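Side-chain contacts in luciferase-like monooxygenase (PDB 4US5), which probably acts as a flavin-dependent monooxygenase of the bacterial luciferase family, inserting oxygen into an organic substrate: residues B[196-199]-B[200-203]; B[235-238]-B[239-242]; B[295-298]-B[299-303]; B[317-320]-B[321-325]; B[326-329]-B[330-333]. All blocks are in the same frame, centred on the assembly; numbering follows the deposited sequence. Where two conformers were deposited one is given.

All five contacts are local and lie on helices outside the TIM-barrel-like fold. Contacts 1 and 4 are helix starts, contacts 2 and 3 lie within helices, and contact 5 is a helix end. All are partly buried, with apolar side chains toward the barrel and charged groups mostly outward; the buried R322 of contact 4 is an exception. Contacts 4 and 5 share helix 319-332, charged at its start and more apolar at its end. Contact 2 touches contact 4 through V239 and a long, weak ion pair of R238 with D321. Contact 3 packs against F333 of contact 5. Contact 1 touches none of the others. Salt bridges mark contacts 2, 3 and 4. Water spans contacts 1, 4 and 5.

Contact 1 of 5, residues B[196-199]-B[200-203]; sequences PQFT and REAM
The ring of F198 and the carboxylate of E201 meet nearly at right angles, with their planes 84° apart. OE1 of E201 approaches the ring obliquely, 3.9 Å from CD1 of F198. One face of the ring carries CG of Q197, which sits 3.3 Å above the plane and is shifted toward the rim. The side chains of F198 and E201 run side by side and point the same way. E201 reaches the ring because its chain is fully extended, with CG anti to the backbone N (chi1 180°). F198 is the N-cap residue of the helix. Its carbonyl O takes the N-H of A202 at 2.8 Å, in a nearly straight bond. The O of T199 takes the N of M203 at 3.0 Å. The selenomethionine M203 brings its CG to 3.3 Å from T199 O. A water accepts from E201 N at 3.0 Å and donates weakly to Q197 O, so it links the loop to the first turn. The hydroxyl of T199 is held by H192, and R200 forms a salt bridge with E282. This is the start of helix 199-209, just after strand 188-191. F198, T199, A202 and M203 all rest on Y190 of that strand. T199 and M203 also touch T305 of helix 291-305. On strand 221-229, T199 touches L223 and M203 touches P221.

Contact 2 of 5, residues B[235-238]-B[239-242]; sequences EAQR and VYAT
Helix 233-251 is one of the helices outside the parallel barrel of this luciferase-like fold, and residues 235-242 form two of its turns. V239 sits among the side chains of the turn before. Its CG2 lies 3.4 Å from the backbone O of E235 and 3.9 Å from OE2 of the same residue. E235 puts its carboxylate there by a bend at chi2 (56°). OE2 of E235 also takes NH1 of R238 at 2.9 Å in a salt bridge, met on the syn side but tilted out of plane. R238 runs extended to NE, which is paired with D262. On another side of the helix, OE1 of Q237 lies at the ring edge of Y240, 3.7 Å from CD2. Amide and ring planes stand 84° apart. In the backbone, V239 N binds E235 O and Y240 N binds A236 O. A241 N bonds R238 O, three residues back, at 3.2 Å, a 3-10-like bond. Its bond to Q237 O, four back, is weak. V239 and Y240 pack on C228 of strand 221-229. Y240 also touches Y286 and V288 of strand 286-289. R238 and A241 face helix 261-268 through V265.

Contact 3 of 5, residues B[295-298]-B[299-303]; sequences RDQL and TKMAD
The O of R295 receives two hydrogen bonds from T299: one from its backbone N at 2.9 Å and one from its hydroxyl OG1 at 2.8 Å. They arrive from opposite faces of the carbonyl plane. T299 can do this because OG1 is anti to its own carbonyl carbon (chi1 -65°), which turns the hydroxyl back along the helix. The remaining backbone bonds follow the regular helical pattern, from K300 N to D296 O, M301 N to Q297 O and A302 N to L298 O. The salt bridge joins adjacent residues. R295 grips OD1 of D296 side-on, with NE at 3.1 Å and NH2 at 3.0 Å. Both nitrogens come from the same face of the carboxylate, and OD1 lies close to the guanidinium plane. The apolar pair is L298 with the selenomethionine M301, whose SE lies 4.3 Å from CD2 of L298. Q297 adds van der Waals contacts with M301. Its CG is 4.0 Å from SE of M301, and a bend at chi2 brings its NE2 to 4.0 Å from CG of M301. This segment of helix 291-305 lies against the barrel. Q297 reaches W283 in a loop. L298 and M301 pack on V225 of strand 221-229 and V287 of strand 286-289.

Contact 4 of 5, residues B[317-320]-B[321-325]; sequences HDQR and DRLRS
OD1 of D318 is gripped twice by R320: it takes the backbone N on its anti side and NE on its syn side, each at 2.9 Å. OD2 of D318 uses its syn lone pair for NH2 of R320, at 2.7 Å. R320 thus holds the carboxylate side-on, NE to one oxygen and NH2 to the other, which fixes its rotation at the helix start. D318 is the N-cap residue, and the bond from R320 N is the capping bond. The O of D318 accepts from R322 N at 2.9 Å, in the first backbone bond across the turn. A water accepts from D318 N and donates to OD2 of D321, so it ties D318 to the next turn. OD1 of D321 meets NH2 of R324 at 2.7 Å, nearly in line with its C-O bond. R324 bends at chi3 (-66°) and lays its guanidinium over the backbone O of R320, which lies 3.4 Å from the plane and over its centre. This carbonyl also accepts from R324 N. The amide of Q319 works on another side of the helix. Its OE1 lies 3.7 Å from CD of R322, and its NE2 is 3.8 Å from CD2 of L323. That NE2 is bonded to E30, and the extended R322 reaches E11 and S314, which both bind sodium ions in this structure. Helix 319-332 lies here beside helix 21-38, where R322 and L323 pack on L31. D321 touches V239 of helix 233-251, and S325 OG accepts from C229 N at the end of strand 221-229.

Contact 5 of 5, residues B[326-329]-B[330-333]; sequences YRLL and AEAF
F333 packs back on L329, one helical turn earlier. Its CB lies 3.6 Å from the O of L329. Its CG is 3.9 Å from that O, and its CD1 comes closer, at 3.3 Å. The carbonyl O lies at the ring edge, in the ring plane. Further out, CE1 meets CD2 of L329 at 4.1 Å, where the two side chains lie side by side and point the same way. CG of F333 is anti to its own carbonyl carbon (chi1 -75°), and this turns the ring back beside L329. Beyond CE1, at the far end of the ring, CZ and CE2 reach L298 and T299 of helix 291-305. F333 is the first residue to leave helical angles after helix 319-332, the last helix packed round the barrel. The helix keeps its regular bonds up to this point: F333 N still binds L329 O at 2.9 Å, and A332 N binds L328 O. On the solvent side, CD2 of L328 comes within 4.1 Å of OE1 of E331. A water donates to that OE1 at 2.9 Å and to L328 O at 2.7 Å. On the inner side, the hydroxyl of Y326 bonds V312 and S314, and L329 and F333 both rest on L7 of strand 6-11.

Contact 1 of 5, residues B[196-199]-B[200-203]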
loop_
_atom_site.group_PDB
_atom_site.type_symbol
_atom_site.label_atom_id
_atom_site.label_comp_id
_atom_site.label_asym_id
_atom_site.label_seq_id
_atom_site.Cartn_x
_atom_site.Cartn_y
_atom_site.Cartn_z
ATOM N N PRO B 196 -19.854 -5.017 -23.499
ATOM C CA PRO B 196 -20.301 -4.060 -24.494
ATOM C C PRO B 196 -21.759 -4.298 -24.921
ATOM O O PRO B 196 -22.374 -3.395 -25.465
ATOM C CB PRO B 196 -19.362 -4.300 -25.674
ATOM C CG PRO B 196 -18.877 -5.696 -25.484
ATOM C CD PRO B 196 -18.804 -5.895 -24.005
ATOM N N GLN B 197 -22.309 -5.468 -24.622
ATOM C CA GLN B 197 -23.728 -5.719 -24.957
ATOM C C GLN B 197 -24.705 -4.847 -24.153
ATOM O O GLN B 197 -25.803 -4.609 -24.608
ATOM C CB GLN B 197 -24.073 -7.214 -24.805
ATOM C CG GLN B 197 -23.970 -7.744 -23.388
ATOM C CD GLN B 197 -22.631 -8.415 -23.100
ATOM O OE1 GLN B 197 -21.539 -7.932 -23.517
ATOM N NE2 GLN B 197 -22.695 -9.532 -22.383
ATOM N N PHE B 198 -24.307 -4.341 -22.986
ATOM C CA PHE B 198 -25.216 -3.590 -22.126
ATOM C C PHE B 198 -24.807 -2.154 -21.809
ATOM O O PHE B 198 -25.394 -1.517 -20.950
ATOM C CB PHE B 198 -25.417 -4.364 -20.818
ATOM C CG PHE B 198 -26.051 -5.732 -21.012
ATOM C CD1 PHE B 198 -27.287 -5.847 -21.614
ATOM C CD2 PHE B 198 -25.449 -6.873 -20.518
ATOM C CE1 PHE B 198 -27.888 -7.085 -21.783
ATOM C CE2 PHE B 198 -26.048 -8.122 -20.671
ATOM C CZ PHE B 198 -27.272 -8.222 -21.311
ATOM N N THR B 199 -23.804 -1.639 -22.510
ATOM C CA THR B 199 -23.297 -0.311 -22.207
ATOM C C THR B 199 -24.378 0.762 -22.228
ATOM O O THR B 199 -24.541 1.518 -21.273
ATOM C CB THR B 199 -22.183 0.073 -23.205
ATOM O OG1 THR B 199 -21.167 -0.946 -23.182
ATOM C CG2 THR B 199 -21.569 1.425 -22.832
ATOM N N ARG B 200 -25.116 0.847 -23.329
ATOM C CA ARG B 200 -26.150 1.860 -23.440
ATOM C C ARG B 200 -27.197 1.730 -22.339
ATOM O O ARG B 200 -27.528 2.718 -21.659
ATOM C CB ARG B 200 -26.794 1.811 -24.833
ATOM C CG ARG B 200 -27.910 2.835 -25.009
ATOM C CD ARG B 200 -28.497 2.728 -26.385
ATOM N NE ARG B 200 -27.623 3.262 -27.442
ATOM C CZ ARG B 200 -27.512 4.542 -27.762
ATOM N NH1 ARG B 200 -28.150 5.473 -27.084
ATOM N NH2 ARG B 200 -26.753 4.904 -28.764
ATOM N N GLU B 201 -27.687 0.534 -22.114
ATOM C CA GLU B 201 -28.714 0.314 -21.085
ATOM C C GLU B 201 -28.203 0.651 -19.696
ATOM O O GLU B 201 -28.909 1.293 -18.897
ATOM C CB GLU B 201 -29.248 -1.134 -21.112
ATOM C CG GLU B 201 -30.307 -1.418 -20.060
ATOM C CD GLU B 201 -30.794 -2.861 -20.012
ATOM O OE1 GLU B 201 -30.424 -3.677 -20.879
ATOM O OE2 GLU B 201 -31.567 -3.177 -19.093
ATOM N N ALA B 202 -26.990 0.199 -19.384
ATOM C CA ALA B 202 -26.401 0.439 -18.077
ATOM C C ALA B 202 -26.240 1.917 -17.783
ATOM O O ALA B 202 -26.621 2.365 -16.714
ATOM C CB ALA B 202 -25.061 -0.290 -17.941
HETATM N N MSE B 203 -25.712 2.673 -18.731
HETATM C CA MSE B 203 -25.477 4.076 -18.537
HETATM C C MSE B 203 -26.809 4.838 -18.486
HETATM O O MSE B 203 -26.958 5.788 -17.726
HETATM C CB MSE B 203 -24.522 4.616 -19.582
HETATM C CG MSE B 203 -23.135 3.925 -19.469
HETATM SE SE MSE B 203 -22.144 4.659 -17.922
HETATM C CE MSE B 203 -21.269 6.151 -18.849
HETATM O O HOH W 1 -27.412 -1.710 -24.101
#

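Contact 2 of 5, residues B[235-238]-B[239-242]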
loop_
_atom_site.group_PDB
_atom_site.type_symbol
_atom_site.label_atom_id
_atom_site.label_comp_id
_atom_site.label_asym_id
_atom_site.label_seq_id
_atom_site.Cartn_x
_atom_site.Cartn_y
_atom_site.Cartn_z
ATOM N N GLU B 235 -1.388 1.455 -38.990
ATOM C CA GLU B 235 -0.488 1.289 -37.847
ATOM C C GLU B 235 -1.324 0.877 -36.598
ATOM O O GLU B 235 -0.910 0.030 -35.821
ATOM C CB GLU B 235 0.317 2.548 -37.578
ATOM C CG GLU B 235 1.345 2.386 -36.443
ATOM C CD GLU B 235 2.351 1.226 -36.634
ATOM O OE1 GLU B 235 2.647 0.797 -37.775
ATOM O OE2 GLU B 235 2.908 0.786 -35.614
ATOM N N ALA B 236 -2.493 1.473 -36.441
ATOM C CA ALA B 236 -3.378 1.089 -35.311
ATOM C C ALA B 236 -3.712 -0.382 -35.393
ATOM O O ALA B 236 -3.733 -1.078 -34.360
ATOM C CB ALA B 236 -4.650 1.910 -35.307
ATOM N N GLN B 237 -4.013 -0.890 -36.607
ATOM C CA GLN B 237 -4.380 -2.316 -36.738
ATOM C C GLN B 237 -3.227 -3.221 -36.382
ATOM O O GLN B 237 -3.418 -4.274 -35.783
ATOM C CB GLN B 237 -4.865 -2.647 -38.159
ATOM C CG GLN B 237 -6.272 -2.130 -38.452
ATOM C CD GLN B 237 -7.316 -2.720 -37.531
ATOM O OE1 GLN B 237 -7.308 -3.923 -37.242
ATOM N NE2 GLN B 237 -8.202 -1.894 -37.064
ATOM N N ARG B 238 -2.015 -2.813 -36.741
ATOM C CA ARG B 238 -0.826 -3.568 -36.387
ATOM C C ARG B 238 -0.683 -3.656 -34.839
ATOM O O ARG B 238 -0.502 -4.745 -34.286
ATOM C CB ARG B 238 0.422 -2.930 -36.973
ATOM C CG ARG B 238 1.739 -3.550 -36.515
ATOM C CD ARG B 238 2.962 -2.766 -36.987
ATOM N NE ARG B 238 4.140 -3.196 -36.215
ATOM C CZ ARG B 238 4.527 -2.708 -35.040
ATOM N NH1 ARG B 238 3.939 -1.651 -34.499
ATOM N NH2 ARG B 238 5.579 -3.241 -34.437
ATOM N N VAL B 239 -0.773 -2.516 -34.178
ATOM C CA VAL B 239 -0.650 -2.475 -32.685
ATOM C C VAL B 239 -1.797 -3.324 -32.027
ATOM O O VAL B 239 -1.577 -4.042 -31.043
ATOM C CB VAL B 239 -0.633 -1.014 -32.163
ATOM C CG1 VAL B 239 -0.556 -0.986 -30.633
ATOM C CG2 VAL B 239 0.539 -0.252 -32.758
ATOM N N TYR B 240 -2.985 -3.296 -32.628
ATOM C CA TYR B 240 -4.157 -4.028 -32.142
ATOM C C TYR B 240 -4.048 -5.549 -32.282
ATOM O O TYR B 240 -4.711 -6.278 -31.580
ATOM C CB TYR B 240 -5.394 -3.544 -32.936
ATOM C CG TYR B 240 -6.697 -4.161 -32.572
ATOM C CD1 TYR B 240 -7.130 -4.235 -31.244
ATOM C CD2 TYR B 240 -7.575 -4.604 -33.575
ATOM C CE1 TYR B 240 -8.364 -4.775 -30.918
ATOM C CE2 TYR B 240 -8.831 -5.115 -33.253
ATOM C CZ TYR B 240 -9.216 -5.194 -31.938
ATOM O OH TYR B 240 -10.441 -5.735 -31.640
ATOM N N ALA B 241 -3.187 -6.012 -33.173
ATOM C CA ALA B 241 -3.041 -7.437 -33.424
ATOM C C ALA B 241 -2.647 -8.224 -32.166
ATOM O O ALA B 241 -3.081 -9.354 -31.966
ATOM C CB ALA B 241 -2.029 -7.663 -34.532
ATOM N N THR B 242 -1.813 -7.621 -31.322
ATOM C CA THR B 242 -1.506 -8.167 -30.001
ATOM C C THR B 242 -2.749 -8.581 -29.242
ATOM O O THR B 242 -2.850 -9.710 -28.719
ATOM C CB THR B 242 -0.736 -7.106 -29.178
ATOM O OG1 THR B 242 0.556 -6.941 -29.746
ATOM C CG2 THR B 242 -0.625 -7.462 -27.692
#

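Contact 3 of 5, residues B[295-298]-B[299-303]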
loop_
_atom_site.group_PDB
_atom_site.type_symbol
_atom_site.label_atom_id
_atom_site.label_comp_id
_atom_site.label_asym_id
_atom_site.label_seq_id
_atom_site.Cartn_x
_atom_site.Cartn_y
_atom_site.Cartn_z
ATOM N N ARG B 295 -11.438 9.316 -32.151
ATOM C CA ARG B 295 -12.084 10.491 -31.544
ATOM C C ARG B 295 -13.577 10.485 -31.872
ATOM O O ARG B 295 -14.438 10.619 -30.988
ATOM C CB ARG B 295 -11.430 11.783 -32.053
ATOM C CG ARG B 295 -12.101 13.056 -31.553
ATOM C CD ARG B 295 -11.775 14.251 -32.460
ATOM N NE ARG B 295 -12.320 14.051 -33.798
ATOM C CZ ARG B 295 -11.910 14.659 -34.906
ATOM N NH1 ARG B 295 -10.911 15.532 -34.885
ATOM N NH2 ARG B 295 -12.504 14.383 -36.062
ATOM N N ASP B 296 -13.880 10.261 -33.145
ATOM C CA ASP B 296 -15.291 10.300 -33.586
ATOM C C ASP B 296 -16.094 9.175 -32.947
ATOM O O ASP B 296 -17.216 9.391 -32.467
ATOM C CB ASP B 296 -15.368 10.220 -35.113
ATOM C CG ASP B 296 -14.855 11.475 -35.802
ATOM O OD1 ASP B 296 -14.627 12.511 -35.129
ATOM O OD2 ASP B 296 -14.655 11.424 -37.024
ATOM N N GLN B 297 -15.541 7.967 -32.940
ATOM C CA GLN B 297 -16.228 6.822 -32.358
ATOM C C GLN B 297 -16.474 7.042 -30.868
ATOM O O GLN B 297 -17.570 6.800 -30.342
ATOM C CB GLN B 297 -15.411 5.546 -32.584
ATOM C CG GLN B 297 -16.008 4.288 -31.996
ATOM C CD GLN B 297 -17.313 3.862 -32.696
ATOM O OE1 GLN B 297 -17.280 3.216 -33.733
ATOM N NE2 GLN B 297 -18.456 4.240 -32.123
ATOM N N LEU B 298 -15.437 7.491 -30.166
ATOM C CA LEU B 298 -15.528 7.633 -28.726
ATOM C C LEU B 298 -16.457 8.762 -28.325
ATOM O O LEU B 298 -17.184 8.654 -27.356
ATOM C CB LEU B 298 -14.126 7.861 -28.113
ATOM C CG LEU B 298 -13.196 6.660 -28.146
ATOM C CD1 LEU B 298 -11.764 7.095 -27.806
ATOM C CD2 LEU B 298 -13.663 5.588 -27.176
ATOM N N THR B 299 -16.471 9.825 -29.118
ATOM C CA THR B 299 -17.362 10.951 -28.867
ATOM C C THR B 299 -18.847 10.525 -28.994
ATOM O O THR B 299 -19.681 10.908 -28.173
ATOM C CB THR B 299 -17.033 12.138 -29.792
ATOM O OG1 THR B 299 -15.723 12.618 -29.476
ATOM C CG2 THR B 299 -18.026 13.278 -29.575
ATOM N N LYS B 300 -19.161 9.726 -30.011
ATOM C CA LYS B 300 -20.517 9.168 -30.158
ATOM C C LYS B 300 -20.900 8.411 -28.900
ATOM O O LYS B 300 -22.030 8.543 -28.380
ATOM C CB LYS B 300 -20.587 8.230 -31.354
ATOM C CG LYS B 300 -20.542 8.902 -32.723
ATOM C CD LYS B 300 -20.901 7.906 -33.835
ATOM C CE LYS B 300 -21.001 8.547 -35.218
ATOM N NZ LYS B 300 -21.120 7.546 -36.326
HETATM N N MSE B 301 -19.953 7.611 -28.389
HETATM C CA MSE B 301 -20.212 6.762 -27.235
HETATM C C MSE B 301 -20.411 7.586 -26.007
HETATM O O MSE B 301 -21.326 7.344 -25.218
HETATM C CB MSE B 301 -19.060 5.763 -27.057
HETATM C CG MSE B 301 -19.055 4.753 -28.205
HETATM SE SE MSE B 301 -17.381 3.778 -28.270
HETATM C CE MSE B 301 -17.670 2.709 -26.664
ATOM N N ALA B 302 -19.576 8.591 -25.836
ATOM C CA ALA B 302 -19.725 9.520 -24.711
ATOM C C ALA B 302 -21.053 10.319 -24.736
ATOM O O ALA B 302 -21.710 10.462 -23.709
ATOM C CB ALA B 302 -18.540 10.449 -24.635
ATOM N N ASP B 303 -21.433 10.816 -25.907
ATOM C CA ASP B 303 -22.688 11.554 -26.059
ATOM C C ASP B 303 -23.849 10.669 -25.665
ATOM O O ASP B 303 -24.746 11.091 -24.935
ATOM C CB ASP B 303 -22.888 12.018 -27.508
ATOM C CG ASP B 303 -21.991 13.154 -27.890
ATOM O OD1 ASP B 303 -21.414 13.806 -27.016
ATOM O OD2 ASP B 303 -21.830 13.401 -29.102
#

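Contact 4 of 5, residues B[317-320]-B[321-325]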
loop_
_atom_site.group_PDB
_atom_site.type_symbol
_atom_site.label_atom_id
_atom_site.label_comp_id
_atom_site.label_asym_id
_atom_site.label_seq_id
_atom_site.Cartn_x
_atom_site.Cartn_y
_atom_site.Cartn_z
ATOM N N HIS B 317 1.575 -4.182 -26.540
ATOM C CA HIS B 317 2.785 -4.926 -26.195
ATOM C C HIS B 317 3.955 -3.981 -25.887
ATOM O O HIS B 317 4.692 -4.180 -24.919
ATOM C CB HIS B 317 3.179 -5.864 -27.329
ATOM C CG HIS B 317 4.486 -6.550 -27.107
ATOM N ND1 HIS B 317 5.667 -6.068 -27.615
ATOM C CD2 HIS B 317 4.808 -7.656 -26.385
ATOM C CE1 HIS B 317 6.665 -6.842 -27.220
ATOM N NE2 HIS B 317 6.168 -7.824 -26.486
ATOM N N ASP B 318 4.159 -2.985 -26.745
ATOM C CA ASP B 318 5.352 -2.156 -26.717
ATOM C C ASP B 318 5.078 -0.824 -26.102
ATOM O O ASP B 318 4.268 -0.081 -26.588
ATOM C CB ASP B 318 5.895 -2.008 -28.166
ATOM C CG ASP B 318 7.330 -1.438 -28.228
ATOM O OD1 ASP B 318 7.694 -0.461 -27.532
ATOM O OD2 ASP B 318 8.125 -2.047 -28.971
ATOM N N GLN B 319 5.808 -0.507 -25.029
ATOM C CA GLN B 319 5.668 0.757 -24.346
ATOM C C GLN B 319 5.726 1.967 -25.272
ATOM O O GLN B 319 5.028 2.949 -25.039
ATOM C CB GLN B 319 6.708 0.856 -23.233
ATOM C CG GLN B 319 6.709 2.145 -22.445
ATOM C CD GLN B 319 5.579 2.280 -21.440
ATOM O OE1 GLN B 319 4.549 1.647 -21.559
ATOM N NE2 GLN B 319 5.753 3.191 -20.499
ATOM N N ARG B 320 6.562 1.921 -26.312
ATOM C CA ARG B 320 6.674 3.071 -27.209
ATOM C C ARG B 320 5.372 3.264 -28.007
ATOM O O ARG B 320 4.927 4.396 -28.228
ATOM C CB ARG B 320 7.853 2.901 -28.195
ATOM C CG ARG B 320 9.231 2.785 -27.530
ATOM C CD ARG B 320 10.302 2.151 -28.404
ATOM N NE ARG B 320 10.137 0.707 -28.527
ATOM C CZ ARG B 320 10.980 -0.121 -29.159
ATOM N NH1 ARG B 320 12.082 0.348 -29.727
ATOM N NH2 ARG B 320 10.715 -1.411 -29.217
ATOM N N ASP B 321 4.781 2.169 -28.436
ATOM C CA ASP B 321 3.479 2.204 -29.090
ATOM C C ASP B 321 2.394 2.693 -28.103
ATOM O O ASP B 321 1.461 3.408 -28.475
ATOM C CB ASP B 321 3.100 0.820 -29.627
ATOM C CG ASP B 321 3.939 0.403 -30.829
ATOM O OD1 ASP B 321 4.568 1.300 -31.452
ATOM O OD2 ASP B 321 3.948 -0.804 -31.122
ATOM N N ARG B 322 2.488 2.248 -26.868
ATOM C CA ARG B 322 1.492 2.581 -25.887
ATOM C C ARG B 322 1.492 4.062 -25.542
ATOM O O ARG B 322 0.455 4.702 -25.512
ATOM C CB ARG B 322 1.716 1.761 -24.635
ATOM C CG ARG B 322 0.574 1.878 -23.649
ATOM C CD ARG B 322 0.946 1.309 -22.289
ATOM N NE ARG B 322 -0.261 1.009 -21.545
ATOM C CZ ARG B 322 -0.273 0.654 -20.256
ATOM N NH1 ARG B 322 0.849 0.564 -19.569
ATOM N NH2 ARG B 322 -1.426 0.371 -19.677
ATOM N N LEU B 323 2.671 4.610 -25.233
ATOM C CA LEU B 323 2.784 6.015 -24.945
ATOM C C LEU B 323 2.281 6.873 -26.114
ATOM O O LEU B 323 1.542 7.841 -25.907
ATOM C CB LEU B 323 4.236 6.389 -24.589
ATOM C CG LEU B 323 4.760 5.768 -23.310
ATOM C CD1 LEU B 323 6.211 6.091 -23.100
ATOM C CD2 LEU B 323 3.951 6.183 -22.092
ATOM N N ARG B 324 2.599 6.443 -27.327
ATOM C CA ARG B 324 2.102 7.113 -28.537
ATOM C C ARG B 324 0.580 7.182 -28.562
ATOM O O ARG B 324 0.003 8.230 -28.888
ATOM C CB ARG B 324 2.620 6.464 -29.859
ATOM C CG ARG B 324 3.919 7.090 -30.375
ATOM C CD ARG B 324 4.362 6.623 -31.750
ATOM N NE ARG B 324 4.730 5.221 -31.756
ATOM C CZ ARG B 324 5.958 4.760 -31.502
ATOM N NH1 ARG B 324 6.966 5.598 -31.260
ATOM N NH2 ARG B 324 6.189 3.459 -31.540
ATOM N N SER B 325 -0.053 6.056 -28.270
ATOM C CA SER B 325 -1.517 5.982 -28.257
ATOM C C SER B 325 -2.108 7.023 -27.330
ATOM O O SER B 325 -2.980 7.807 -27.728
ATOM C CB SER B 325 -1.987 4.544 -27.919
ATOM O OG SER B 325 -3.415 4.437 -27.990
HETATM O O HOH W 2 3.133 -2.841 -29.582
#

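Contact 5 of 5, residues B[326-329]-B[330-333]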
loop_
_atom_site.group_PDB
_atom_site.type_symbol
_atom_site.label_atom_id
_atom_site.label_comp_id
_atom_site.label_asym_id
_atom_site.label_seq_id
_atom_site.Cartn_x
_atom_site.Cartn_y
_atom_site.Cartn_z
ATOM N N TYR B 326 -1.575 7.130 -26.098
ATOM C CA TYR B 326 -2.079 8.081 -25.167
ATOM C C TYR B 326 -1.769 9.536 -25.533
ATOM O O TYR B 326 -2.549 10.424 -25.226
ATOM C CB TYR B 326 -1.605 7.740 -23.712
ATOM C CG TYR B 326 -2.332 6.570 -23.115
ATOM C CD1 TYR B 326 -1.873 5.283 -23.290
ATOM C CD2 TYR B 326 -3.488 6.745 -22.343
ATOM C CE1 TYR B 326 -2.543 4.183 -22.744
ATOM C CE2 TYR B 326 -4.162 5.644 -21.804
ATOM C CZ TYR B 326 -3.684 4.375 -22.013
ATOM O OH TYR B 326 -4.334 3.273 -21.414
ATOM N N ARG B 327 -0.594 9.776 -26.132
ATOM C CA ARG B 327 -0.227 11.103 -26.632
ATOM C C ARG B 327 -1.174 11.556 -27.741
ATOM O O ARG B 327 -1.676 12.658 -27.722
ATOM C CB ARG B 327 1.181 11.079 -27.214
ATOM C CG ARG B 327 2.255 11.225 -26.202
ATOM C CD ARG B 327 3.498 11.844 -26.861
ATOM N NE ARG B 327 4.669 11.593 -26.068
ATOM C CZ ARG B 327 5.116 12.429 -25.138
ATOM N NH1 ARG B 327 4.482 13.576 -24.910
ATOM N NH2 ARG B 327 6.205 12.114 -24.431
ATOM N N LEU B 328 -1.425 10.673 -28.675
ATOM C CA LEU B 328 -2.316 10.991 -29.818
ATOM C C LEU B 328 -3.734 11.245 -29.359
ATOM O O LEU B 328 -4.405 12.176 -29.839
ATOM C CB LEU B 328 -2.293 9.867 -30.845
ATOM C CG LEU B 328 -1.015 9.656 -31.615
ATOM C CD1 LEU B 328 -1.090 8.350 -32.377
ATOM C CD2 LEU B 328 -0.712 10.840 -32.558
ATOM N N LEU B 329 -4.191 10.491 -28.349
ATOM C CA LEU B 329 -5.514 10.722 -27.790
ATOM C C LEU B 329 -5.654 12.086 -27.088
ATOM O O LEU B 329 -6.674 12.760 -27.223
ATOM C CB LEU B 329 -5.907 9.601 -26.796
ATOM C CG LEU B 329 -6.304 8.270 -27.374
ATOM C CD1 LEU B 329 -6.372 7.202 -26.265
ATOM C CD2 LEU B 329 -7.643 8.416 -28.080
ATOM N N ALA B 330 -4.658 12.462 -26.301
ATOM C CA ALA B 330 -4.680 13.735 -25.649
ATOM C C ALA B 330 -4.830 14.864 -26.688
ATOM O O ALA B 330 -5.544 15.840 -26.448
ATOM C CB ALA B 330 -3.415 13.951 -24.844
ATOM N N GLU B 331 -4.089 14.759 -27.767
ATOM C CA GLU B 331 -4.121 15.783 -28.860
ATOM C C GLU B 331 -5.511 15.755 -29.552
ATOM O O GLU B 331 -6.153 16.779 -29.718
ATOM C CB GLU B 331 -3.016 15.479 -29.867
ATOM C CG GLU B 331 -2.918 16.447 -31.051
ATOM C CD GLU B 331 -1.881 16.010 -32.112
ATOM O OE1 GLU B 331 -1.501 14.809 -32.180
ATOM O OE2 GLU B 331 -1.459 16.883 -32.904
ATOM N N ALA B 332 -6.012 14.564 -29.826
ATOM C CA ALA B 332 -7.333 14.454 -30.462
ATOM C C ALA B 332 -8.468 15.018 -29.623
ATOM O O ALA B 332 -9.421 15.590 -30.160
ATOM C CB ALA B 332 -7.613 13.007 -30.826
ATOM N N PHE B 333 -8.386 14.881 -28.300
ATOM C CA PHE B 333 -9.396 15.420 -27.400
ATOM C C PHE B 333 -9.053 16.809 -26.838
ATOM O O PHE B 333 -9.730 17.297 -25.940
ATOM C CB PHE B 333 -9.685 14.404 -26.288
ATOM C CG PHE B 333 -10.509 13.257 -26.754
ATOM C CD1 PHE B 333 -9.920 12.185 -27.425
ATOM C CD2 PHE B 333 -11.879 13.307 -26.657
ATOM C CE1 PHE B 333 -10.685 11.146 -27.885
ATOM C CE2 PHE B 333 -12.640 12.268 -27.138
ATOM C CZ PHE B 333 -12.041 11.206 -27.762
HETATM O O HOH W 3 -3.865 13.215 -32.293
#